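Local coordinates for conserved domain protein (Porphyromonas gingivalis, PDB 3PNN) that probably takes part in forming glycosidic linkages as a putative glycosyltransferase with an alpha/beta/alpha Rossmann-like fold, at residues A[99-102]-A[103-107]; A[120-124]-A[125-129]; A[154-157]-A[158-161]; A[275-278]-A[279-283]. All blocks are in the same frame, centred on the assembly; numbering follows the deposited sequence.

Interaction 1: A[99-102]-A[103-107]; sequences KPWG and TNHAV
Trp101 sets the edge of its indole against the face of the His105 imidazole, a T-shaped pair formed across the start of helix 103-108. The evidence is geometric: the Trp101 five-membered ring and the His105 ring have centroids 4.8 Å apart and planes turned by 70°. Trp101 CD1 lies 3.8 Å above the His105 ring plane, over its centre. The stem of the indole adds to the contact, since Trp101 CB rests 3.6 Å from His105 CG over the same ring. With CG of His105 anti to its backbone N (chi1 173°), the imidazole is carried back beyond the start of the helix to meet the indole.

Between them the backbone of Gly102 closes the first turn. Its carbonyl O accepts a nearly linear bond from Ala106 N at 3.1 Å (167° at the hydrogen) and a weak, strongly bent one from His105 N at 3.0 Å.

Further out, partners at both ring ends hold the pair. Trp101 NE1 bonds Leu84 O, His105 NE2 bonds Arg86 O, and His105 ND1 pairs with Gln82 NE2, so the imidazole's rotation is fixed. Arg97 makes a cation-pi contact with Trp101.

Gly102 is the N-cap, where a CB would be pressed against Trp101 O at the backbone angles adopted. Such a glycine-threonine helix start is consistent with that of Rossmann-like sugar nucleotidyltransferases, a relation inferred from fold and sequence.

Interaction 2: A[120-124]-A[125-129]; sequences VINAD and DFYGR. With GOL (glycerol), chain D.
The turn that leaves strand 118-122, folding Asn122 back against Asp125 and Tyr127, is where Rossmann-like nucleotidyltransferases and glycosyltransferases commonly carry acidic residues of the active site; such a role here is an inference. Tyr127 reaches the strand end with its hydroxyl: Asn122 N donates to Tyr127 OH at 3.0 Å in a fairly straight bond (160°). The same hydroxyl bonds Met215 O, so two main-chain groups hold it. Tyr127 CG is anti to its own carbonyl carbon (chi1 -68°), which turns the ring back toward the strand end, and its CE2 packs 3.8 Å from Ile121 CB. Asn122 O sits in the ring plane, at the edge.

Asn122 and Asp125 run side by side. Asn122 ND2 gives a hydrogen bond to Asp125 OD2 at 3.0 Å, meeting it 42° out of the carboxylate plane. The other oxygen, Asp125 OD1, takes a bond from Trp273 NE1 and one from glycerol O1, the latter at 2.9 Å. That glycerol, probably from the crystallisation liquor, also bonds Asp124 OD2 through its O3 at 3.2 Å and so spans the two acids. A water donates to both Asn122 O and Asp125 O, bridging the base of the turn.

Around the turn, Ile121 faces Leu8 of strand 7-11 and Ser39 of helix 35-46, Tyr127 lies on Met217 of strand 217-220, and helix 129-140 starts just beyond Gly128.

Interaction 3: A[154-157]-A[158-161]; sequences YRVG and NTLS
The amide of Asn158 brings its ND2 end alongside Arg155, 3.7 Å from Arg155 CB, while its CB lies 3.4 Å from Arg155 O and its OD1 end rests against Gly157 C. The other flat groups lead elsewhere: the Tyr154 ring extends from the turn toward Tyr127 O, which its hydroxyl bonds, and the Arg155 guanidinium, on a chain bent at chi2 (94°), makes a salt bridge with Asp268. A water accepts from both Asn158 ND2 and Arg155 N, tying the amide to the end of the strand.

Main-chain bonds define the turn. Asn158 N donates to Arg155 O at 2.9 Å, from above the carbonyl plane. Val156 O is gripped twice by one residue, Thr159: its N lies 2.9 Å from that oxygen, and its OG1 is also 2.9 Å from Val156 O. Both donors come from one side of the carbonyl plane, the hydroxyl 19° from it and the N-H 56° out. Leu160 folds its CD2 to 4.0 Å from Val156 CG2, and both side chains continue onto Ile195.

Two successive i to i+3 bonds identify a short 3-10 turn, which ends strand 148-155 and leads into the loop before strand 166-173.

Interaction 4: A[275-278]-A[279-283]; sequences GVTY and SDDRP
Asp281 holds CG anti to its carbonyl carbon (chi1 -65°), and this turns the carboxylate back over the preceding loop, so that OD2 meets the backbone of Thr277 and Tyr278. The strong bond is Tyr278 N to Asp281 OD2, 2.9 Å long and nearly straight at 165°. Its donor stands well above the carboxylate plane, 56° out of it. A second N-H, that of Thr277, approaches the same oxygen at 3.2 Å, but the bend at the hydrogen makes this bond weak. Asp281 OD2 is thus shared by two consecutive amides, while its other oxygen, OD1, bonds Ser161 OG.

The backbone answers in the opposite direction: Asp281 N donates to Tyr278 O at 2.7 Å, and Arg282 N to Ser279 O at 3.0 Å, so the chain is already coiling here. Tyr278 and Asp281 point the same way, side by side. The carboxylate is almost perpendicular to the ring, and its OD2 lies at the ring edge, 3.9 Å from Tyr278 CD2. At the far end of the ring, Tyr278 OH bonds Gly165 O.

A van der Waals contact, Val276 CG2 to Arg282 CA at 4.0 Å, lies beside the turn. The Arg282 chain then runs out extended to a salt bridge with Asp26, and its NH2 also bonds a glycerol.

A negative carboxylate near the N-terminal end of helix 282-294 would be electrostatically favourable. The reciprocal pair between Asp281 and Tyr278 resembles a capping box in one half only, since the second acceptor is a main-chain carbonyl and not a side chain; it lies at the protein surface, where the loop leads into the helix.

How the interactions relate
The four contacts form a chain running from interaction 1 through 2 and 3 to 4. Interaction 1 reaches interaction 2 through apolar packing, Val107 CG2 on Val120 CG1 at 4.3 Å, helix 103-108 being followed in the chain by strand 118-122. Interaction 3 joins interaction 2 through Tyr154 OH and Tyr127 O, a probable hydrogen bond of 2.7 Å. Interactions 3 and 4 meet at Ser161 OG, 2.9 Å from Asp281 OD1. Interactions 2 and 4 do not touch, their nearest atoms being about 5 Å apart, whereas the centres of interactions 1 and 3 lie about 25 Å apart on opposite sides of the chain's centre. Glycerols beside Asp124, Asp125 and Arg282 are consistent with a pocket near interactions 2 and 4.

Interaction 1: A[99-102]-A[103-107]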
loop_
_atom_site.group_PDB
_atom_site.type_symbol
_atom_site.label_atom_id
_atom_site.label_comp_id
_atom_site.label_asym_id
_atom_site.label_seq_id
_atom_site.Cartn_x
_atom_site.Cartn_y
_atom_site.Cartn_z
ATOM N N LYS A 99 12.784 7.072 -14.082
ATOM C CA LYS A 99 11.839 6.238 -13.357
ATOM C C LYS A 99 11.972 6.432 -11.843
ATOM O O LYS A 99 13.077 6.394 -11.305
ATOM C CB LYS A 99 12.070 4.774 -13.719
ATOM C CG LYS A 99 11.155 3.805 -13.000
ATOM C CD LYS A 99 11.289 2.417 -13.599
ATOM C CE LYS A 99 10.176 1.500 -13.134
ATOM N NZ LYS A 99 10.062 0.305 -14.019
ATOM N N PRO A 100 10.843 6.661 -11.153
ATOM C CA PRO A 100 10.874 6.836 -9.695
ATOM C C PRO A 100 11.501 5.635 -8.994
ATOM O O PRO A 100 11.387 4.504 -9.471
ATOM C CB PRO A 100 9.394 6.960 -9.319
ATOM C CG PRO A 100 8.751 7.540 -10.569
ATOM C CD PRO A 100 9.516 6.936 -11.726
ATOM N N TRP A 101 12.133 5.890 -7.854
ATOM C CA TRP A 101 12.926 4.874 -7.165
ATOM C C TRP A 101 12.154 3.695 -6.589
ATOM O O TRP A 101 12.751 2.657 -6.304
ATOM C CB TRP A 101 13.782 5.519 -6.079
ATOM C CG TRP A 101 14.843 6.410 -6.631
ATOM C CD1 TRP A 101 14.902 7.769 -6.532
ATOM C CD2 TRP A 101 16.011 6.011 -7.373
ATOM N NE1 TRP A 101 16.026 8.241 -7.163
ATOM C CE2 TRP A 101 16.726 7.184 -7.686
ATOM C CE3 TRP A 101 16.516 4.779 -7.803
ATOM C CZ2 TRP A 101 17.921 7.165 -8.414
ATOM C CZ3 TRP A 101 17.711 4.758 -8.519
ATOM C CH2 TRP A 101 18.398 5.945 -8.818
ATOM N N GLY A 102 10.843 3.845 -6.388
ATOM C CA GLY A 102 10.026 2.724 -5.941
ATOM C C GLY A 102 9.212 2.994 -4.681
ATOM O O GLY A 102 9.406 4.015 -4.021
ATOM N N THR A 103 8.310 2.081 -4.331
ATOM C CA THR A 103 7.406 2.311 -3.203
ATOM C C THR A 103 8.082 2.536 -1.848
ATOM O O THR A 103 7.562 3.291 -1.020
ATOM C CB THR A 103 6.351 1.188 -3.031
ATOM O OG1 THR A 103 7.017 -0.064 -2.798
ATOM C CG2 THR A 103 5.479 1.092 -4.274
ATOM N N ASN A 104 9.202 1.866 -1.585
ATOM C CA ASN A 104 9.835 2.074 -0.285
ATOM C C ASN A 104 10.629 3.393 -0.269
ATOM O O ASN A 104 10.856 3.957 0.792
ATOM C CB ASN A 104 10.667 0.861 0.168
ATOM C CG ASN A 104 10.686 0.693 1.687
ATOM O OD1 ASN A 104 11.152 1.566 2.418
ATOM N ND2 ASN A 104 10.201 -0.445 2.162
ATOM N N HIS A 105 11.002 3.912 -1.443
ATOM C CA HIS A 105 11.571 5.266 -1.499
ATOM C C HIS A 105 10.470 6.305 -1.213
ATOM O O HIS A 105 10.685 7.275 -0.494
ATOM C CB HIS A 105 12.253 5.548 -2.841
ATOM C CG HIS A 105 12.703 6.969 -3.011
ATOM N ND1 HIS A 105 12.039 7.871 -3.819
ATOM C CD2 HIS A 105 13.754 7.643 -2.484
ATOM C CE1 HIS A 105 12.662 9.037 -3.780
ATOM N NE2 HIS A 105 13.707 8.925 -2.979
ATOM N N ALA A 106 9.288 6.082 -1.775
ATOM C CA ALA A 106 8.117 6.890 -1.436
ATOM C C ALA A 106 7.832 6.886 0.071
ATOM O O ALA A 106 7.542 7.933 0.653
ATOM C CB ALA A 106 6.901 6.412 -2.218
ATOM N N VAL A 107 7.919 5.721 0.712
ATOM C CA VAL A 107 7.730 5.641 2.157
ATOM C C VAL A 107 8.752 6.501 2.918
ATOM O O VAL A 107 8.404 7.201 3.877
ATOM C CB VAL A 107 7.806 4.172 2.673
ATOM C CG1 VAL A 107 7.852 4.143 4.195
ATOM C CG2 VAL A 107 6.605 3.364 2.172
#

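Interaction 2: A[120-124]-A[125-129]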
loop_
_atom_site.group_PDB
_atom_site.type_symbol
_atom_site.label_atom_id
_atom_site.label_comp_id
_atom_site.label_asym_id
_atom_site.label_seq_id
_atom_site.Cartn_x
_atom_site.Cartn_y
_atom_site.Cartn_z
ATOM N N VAL A 120 0.640 1.968 6.122
ATOM C CA VAL A 120 0.929 2.310 4.738
ATOM C C VAL A 120 -0.094 1.588 3.880
ATOM O O VAL A 120 -0.321 0.378 4.065
ATOM C CB VAL A 120 2.333 1.862 4.339
ATOM C CG1 VAL A 120 2.558 2.097 2.821
ATOM C CG2 VAL A 120 3.388 2.599 5.189
ATOM N N ILE A 121 -0.750 2.323 2.988
ATOM C CA ILE A 121 -1.701 1.717 2.058
ATOM C C ILE A 121 -1.585 2.324 0.669
ATOM O O ILE A 121 -1.042 3.427 0.505
ATOM C CB ILE A 121 -3.192 1.896 2.514
ATOM C CG1 ILE A 121 -3.613 3.373 2.489
ATOM C CG2 ILE A 121 -3.430 1.269 3.887
ATOM C CD1 ILE A 121 -5.154 3.587 2.526
ATOM N N ASN A 122 -2.097 1.604 -0.329
ATOM C CA ASN A 122 -2.160 2.133 -1.689
ATOM C C ASN A 122 -3.306 3.127 -1.804
ATOM O O ASN A 122 -4.252 3.102 -0.998
ATOM C CB ASN A 122 -2.374 1.015 -2.712
ATOM C CG ASN A 122 -1.165 0.113 -2.870
ATOM O OD1 ASN A 122 -0.020 0.521 -2.630
ATOM N ND2 ASN A 122 -1.412 -1.124 -3.298
ATOM N N ALA A 123 -3.242 3.971 -2.830
ATOM C CA ALA A 123 -4.216 5.046 -3.013
ATOM C C ALA A 123 -5.464 4.631 -3.796
ATOM O O ALA A 123 -6.462 5.344 -3.792
ATOM C CB ALA A 123 -3.547 6.250 -3.700
ATOM N N ASP A 124 -5.417 3.487 -4.467
ATOM C CA ASP A 124 -6.504 3.135 -5.378
ATOM C C ASP A 124 -6.939 1.677 -5.205
ATOM O O ASP A 124 -7.448 1.058 -6.138
ATOM C CB ASP A 124 -6.066 3.407 -6.825
ATOM C CG ASP A 124 -7.236 3.677 -7.762
ATOM O OD1 ASP A 124 -8.328 4.097 -7.299
ATOM O OD2 ASP A 124 -7.049 3.480 -8.981
ATOM N N ASP A 125 -6.708 1.126 -4.019
ATOM C CA ASP A 125 -7.240 -0.197 -3.667
ATOM C C ASP A 125 -8.276 -0.067 -2.559
ATOM O O ASP A 125 -8.127 0.762 -1.656
ATOM C CB ASP A 125 -6.126 -1.149 -3.205
ATOM C CG ASP A 125 -5.261 -1.632 -4.355
ATOM O OD1 ASP A 125 -5.677 -2.553 -5.080
ATOM O OD2 ASP A 125 -4.179 -1.065 -4.555
ATOM N N PHE A 126 -9.315 -0.898 -2.628
ATOM C CA PHE A 126 -10.340 -0.942 -1.594
ATOM C C PHE A 126 -10.026 -2.066 -0.610
ATOM O O PHE A 126 -10.034 -3.253 -0.969
ATOM C CB PHE A 126 -11.740 -1.113 -2.218
ATOM C CG PHE A 126 -12.864 -1.127 -1.212
ATOM C CD1 PHE A 126 -13.597 0.034 -0.939
ATOM C CD2 PHE A 126 -13.214 -2.303 -0.556
ATOM C CE1 PHE A 126 -14.650 0.023 -0.021
ATOM C CE2 PHE A 126 -14.265 -2.326 0.369
ATOM C CZ PHE A 126 -14.984 -1.162 0.639
ATOM N N TYR A 127 -9.747 -1.689 0.635
ATOM C CA TYR A 127 -9.287 -2.648 1.641
ATOM C C TYR A 127 -10.413 -3.200 2.532
ATOM O O TYR A 127 -10.301 -4.299 3.075
ATOM C CB TYR A 127 -8.205 -1.999 2.491
ATOM C CG TYR A 127 -6.934 -1.752 1.714
ATOM C CD1 TYR A 127 -6.007 -2.776 1.530
ATOM C CD2 TYR A 127 -6.668 -0.505 1.141
ATOM C CE1 TYR A 127 -4.837 -2.567 0.804
ATOM C CE2 TYR A 127 -5.492 -0.288 0.419
ATOM C CZ TYR A 127 -4.577 -1.325 0.268
ATOM O OH TYR A 127 -3.409 -1.132 -0.442
ATOM N N GLY A 128 -11.487 -2.429 2.686
ATOM C CA GLY A 128 -12.615 -2.830 3.514
ATOM C C GLY A 128 -12.480 -2.388 4.965
ATOM O O GLY A 128 -11.381 -2.310 5.509
ATOM N N ARG A 129 -13.607 -2.106 5.602
ATOM C CA ARG A 129 -13.595 -1.504 6.932
ATOM C C ARG A 129 -12.813 -2.300 7.965
ATOM O O ARG A 129 -12.053 -1.721 8.745
ATOM C CB ARG A 129 -15.019 -1.294 7.430
ATOM C CG ARG A 129 -15.088 -0.578 8.758
ATOM C CD ARG A 129 -16.548 -0.207 9.049
ATOM N NE ARG A 129 -16.690 0.484 10.324
ATOM C CZ ARG A 129 -17.864 0.770 10.883
ATOM N NH1 ARG A 129 -18.987 0.400 10.276
ATOM N NH2 ARG A 129 -17.911 1.407 12.051
HETATM C C1 GOL D . -5.901 -2.177 -8.210
HETATM O O1 GOL D . -5.057 -3.237 -7.823
HETATM C C2 GOL D . -5.064 -0.916 -8.382
HETATM O O2 GOL D . -3.757 -1.292 -8.747
HETATM C C3 GOL D . -5.657 -0.044 -9.485
HETATM O O3 GOL D . -4.937 1.169 -9.572
HETATM O O HOH W 1 -7.052 3.236 -1.129
HETATM O O HOH W 2 -3.723 1.596 -5.778
#

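Interaction 3: A[154-157]-A[158-161]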
loop_
_atom_site.group_PDB
_atom_site.type_symbol
_atom_site.label_atom_id
_atom_site.label_comp_id
_atom_site.label_asym_id
_atom_site.label_seq_id
_atom_site.Cartn_x
_atom_site.Cartn_y
_atom_site.Cartn_z
ATOM N N TYR A 154 -4.730 -10.873 3.100
ATOM C CA TYR A 154 -5.907 -11.264 2.329
ATOM C C TYR A 154 -5.682 -12.673 1.764
ATOM O O TYR A 154 -4.564 -13.179 1.807
ATOM C CB TYR A 154 -6.160 -10.245 1.221
ATOM C CG TYR A 154 -6.594 -8.914 1.800
ATOM C CD1 TYR A 154 -7.947 -8.628 1.982
ATOM C CD2 TYR A 154 -5.651 -7.977 2.225
ATOM C CE1 TYR A 154 -8.361 -7.427 2.537
ATOM C CE2 TYR A 154 -6.055 -6.771 2.794
ATOM C CZ TYR A 154 -7.409 -6.501 2.941
ATOM O OH TYR A 154 -7.814 -5.308 3.512
ATOM N N ARG A 155 -6.737 -13.311 1.256
ATOM C CA ARG A 155 -6.596 -14.649 0.675
ATOM C C ARG A 155 -6.503 -14.534 -0.849
ATOM O O ARG A 155 -7.323 -13.874 -1.471
ATOM C CB ARG A 155 -7.765 -15.559 1.086
ATOM C CG ARG A 155 -7.753 -15.968 2.575
ATOM C CD ARG A 155 -8.599 -15.053 3.472
ATOM N NE ARG A 155 -8.533 -15.469 4.882
ATOM C CZ ARG A 155 -9.213 -16.497 5.391
ATOM N NH1 ARG A 155 -10.021 -17.206 4.608
ATOM N NH2 ARG A 155 -9.096 -16.816 6.680
ATOM N N VAL A 156 -5.494 -15.169 -1.437
ATOM C CA VAL A 156 -5.206 -14.964 -2.857
ATOM C C VAL A 156 -6.408 -15.244 -3.751
ATOM O O VAL A 156 -6.651 -14.509 -4.715
ATOM C CB VAL A 156 -3.996 -15.792 -3.326
ATOM C CG1 VAL A 156 -4.311 -17.299 -3.286
ATOM C CG2 VAL A 156 -3.576 -15.354 -4.738
ATOM N N GLY A 157 -7.177 -16.280 -3.422
ATOM C CA GLY A 157 -8.320 -16.672 -4.242
ATOM C C GLY A 157 -9.408 -15.614 -4.329
ATOM O O GLY A 157 -10.241 -15.630 -5.237
ATOM N N ASN A 158 -9.396 -14.687 -3.377
ATOM C CA ASN A 158 -10.342 -13.579 -3.362
ATOM C C ASN A 158 -9.818 -12.349 -4.112
ATOM O O ASN A 158 -10.514 -11.333 -4.200
ATOM C CB ASN A 158 -10.657 -13.152 -1.918
ATOM C CG ASN A 158 -11.374 -14.227 -1.120
ATOM O OD1 ASN A 158 -12.154 -15.019 -1.662
ATOM N ND2 ASN A 158 -11.121 -14.250 0.179
ATOM N N THR A 159 -8.600 -12.424 -4.645
ATOM C CA THR A 159 -7.968 -11.236 -5.231
ATOM C C THR A 159 -7.628 -11.380 -6.706
ATOM O O THR A 159 -6.832 -10.606 -7.237
ATOM C CB THR A 159 -6.658 -10.870 -4.493
ATOM O OG1 THR A 159 -5.636 -11.839 -4.805
ATOM C CG2 THR A 159 -6.883 -10.809 -2.963
ATOM N N LEU A 160 -8.218 -12.361 -7.378
ATOM C CA LEU A 160 -7.852 -12.626 -8.768
ATOM C C LEU A 160 -8.742 -11.848 -9.735
ATOM O O LEU A 160 -9.753 -11.277 -9.332
ATOM C CB LEU A 160 -7.944 -14.122 -9.065
ATOM C CG LEU A 160 -7.212 -14.992 -8.042
ATOM C CD1 LEU A 160 -7.462 -16.465 -8.348
ATOM C CD2 LEU A 160 -5.725 -14.675 -8.017
ATOM N N SER A 161 -8.348 -11.819 -11.002
ATOM C CA SER A 161 -9.163 -11.214 -12.052
ATOM C C SER A 161 -9.493 -12.223 -13.145
ATOM O O SER A 161 -8.636 -13.002 -13.563
ATOM C CB SER A 161 -8.452 -10.011 -12.676
ATOM O OG SER A 161 -9.136 -9.598 -13.862
HETATM O O HOH W 3 -9.474 -12.339 1.283
HETATM O O HOH W 4 -10.851 -13.735 -6.812
#

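Interaction 4: A[275-278]-A[279-283]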
loop_
_atom_site.group_PDB
_atom_site.type_symbol
_atom_site.label_atom_id
_atom_site.label_comp_id
_atom_site.label_asym_id
_atom_site.label_seq_id
_atom_site.Cartn_x
_atom_site.Cartn_y
_atom_site.Cartn_z
ATOM N N GLY A 275 -10.495 -3.983 -6.416
ATOM C CA GLY A 275 -9.716 -3.004 -7.133
ATOM C C GLY A 275 -9.812 -3.297 -8.608
ATOM O O GLY A 275 -10.256 -4.374 -9.018
ATOM N N VAL A 276 -9.413 -2.320 -9.408
ATOM C CA VAL A 276 -9.522 -2.440 -10.850
ATOM C C VAL A 276 -8.151 -2.786 -11.399
ATOM O O VAL A 276 -7.292 -1.917 -11.512
ATOM C CB VAL A 276 -10.021 -1.125 -11.473
ATOM C CG1 VAL A 276 -10.087 -1.229 -13.015
ATOM C CG2 VAL A 276 -11.369 -0.734 -10.897
ATOM N N THR A 277 -7.928 -4.058 -11.711
ATOM C CA THR A 277 -6.660 -4.465 -12.318
ATOM C C THR A 277 -6.716 -4.272 -13.827
ATOM O O THR A 277 -5.805 -3.710 -14.429
ATOM C CB THR A 277 -6.307 -5.936 -11.997
ATOM O OG1 THR A 277 -6.462 -6.168 -10.596
ATOM C CG2 THR A 277 -4.871 -6.240 -12.397
ATOM N N TYR A 278 -7.796 -4.751 -14.430
ATOM C CA TYR A 278 -8.034 -4.596 -15.854
ATOM C C TYR A 278 -9.315 -3.795 -16.006
ATOM O O TYR A 278 -10.195 -3.869 -15.145
ATOM C CB TYR A 278 -8.204 -5.960 -16.525
ATOM C CG TYR A 278 -6.965 -6.826 -16.473
ATOM C CD1 TYR A 278 -5.987 -6.732 -17.460
ATOM C CD2 TYR A 278 -6.767 -7.734 -15.432
ATOM C CE1 TYR A 278 -4.847 -7.521 -17.419
ATOM C CE2 TYR A 278 -5.631 -8.529 -15.382
ATOM C CZ TYR A 278 -4.675 -8.417 -16.377
ATOM O OH TYR A 278 -3.544 -9.199 -16.333
ATOM N N SER A 279 -9.432 -3.039 -17.092
ATOM C CA SER A 279 -10.597 -2.167 -17.282
ATOM C C SER A 279 -11.908 -2.946 -17.159
ATOM O O SER A 279 -12.885 -2.451 -16.591
ATOM C CB SER A 279 -10.512 -1.408 -18.626
ATOM O OG SER A 279 -10.479 -2.305 -19.725
ATOM N N ASP A 280 -11.925 -4.169 -17.678
ATOM C CA ASP A 280 -13.095 -5.040 -17.576
ATOM C C ASP A 280 -13.508 -5.362 -16.135
ATOM O O ASP A 280 -14.648 -5.766 -15.894
ATOM C CB ASP A 280 -12.858 -6.349 -18.343
ATOM C CG ASP A 280 -13.206 -6.237 -19.824
ATOM O OD1 ASP A 280 -13.977 -5.323 -20.191
ATOM O OD2 ASP A 280 -12.719 -7.074 -20.619
ATOM N N ASP A 281 -12.586 -5.195 -15.184
ATOM C CA ASP A 281 -12.885 -5.419 -13.761
ATOM C C ASP A 281 -13.755 -4.302 -13.174
ATOM O O ASP A 281 -14.375 -4.470 -12.127
ATOM C CB ASP A 281 -11.602 -5.474 -12.920
ATOM C CG ASP A 281 -10.712 -6.650 -13.265
ATOM O OD1 ASP A 281 -11.220 -7.635 -13.829
ATOM O OD2 ASP A 281 -9.499 -6.581 -12.964
ATOM N N ARG A 282 -13.773 -3.145 -13.823
ATOM C CA ARG A 282 -14.386 -1.967 -13.193
ATOM C C ARG A 282 -15.895 -2.085 -12.847
ATOM O O ARG A 282 -16.309 -1.721 -11.749
ATOM C CB ARG A 282 -14.111 -0.700 -14.009
ATOM C CG ARG A 282 -14.517 0.570 -13.268
ATOM C CD ARG A 282 -14.262 1.844 -14.100
ATOM N NE ARG A 282 -14.784 3.005 -13.389
ATOM C CZ ARG A 282 -16.055 3.383 -13.436
ATOM N NH1 ARG A 282 -16.920 2.698 -14.180
ATOM N NH2 ARG A 282 -16.461 4.451 -12.753
ATOM N N PRO A 283 -16.723 -2.573 -13.781
ATOM C CA PRO A 283 -18.156 -2.666 -13.459
ATOM C C PRO A 283 -18.424 -3.506 -12.197
ATOM O O PRO A 283 -19.362 -3.212 -11.454
ATOM C CB PRO A 283 -18.743 -3.342 -14.704
ATOM C CG PRO A 283 -17.840 -2.895 -15.798
ATOM C CD PRO A 283 -16.461 -2.899 -15.194
#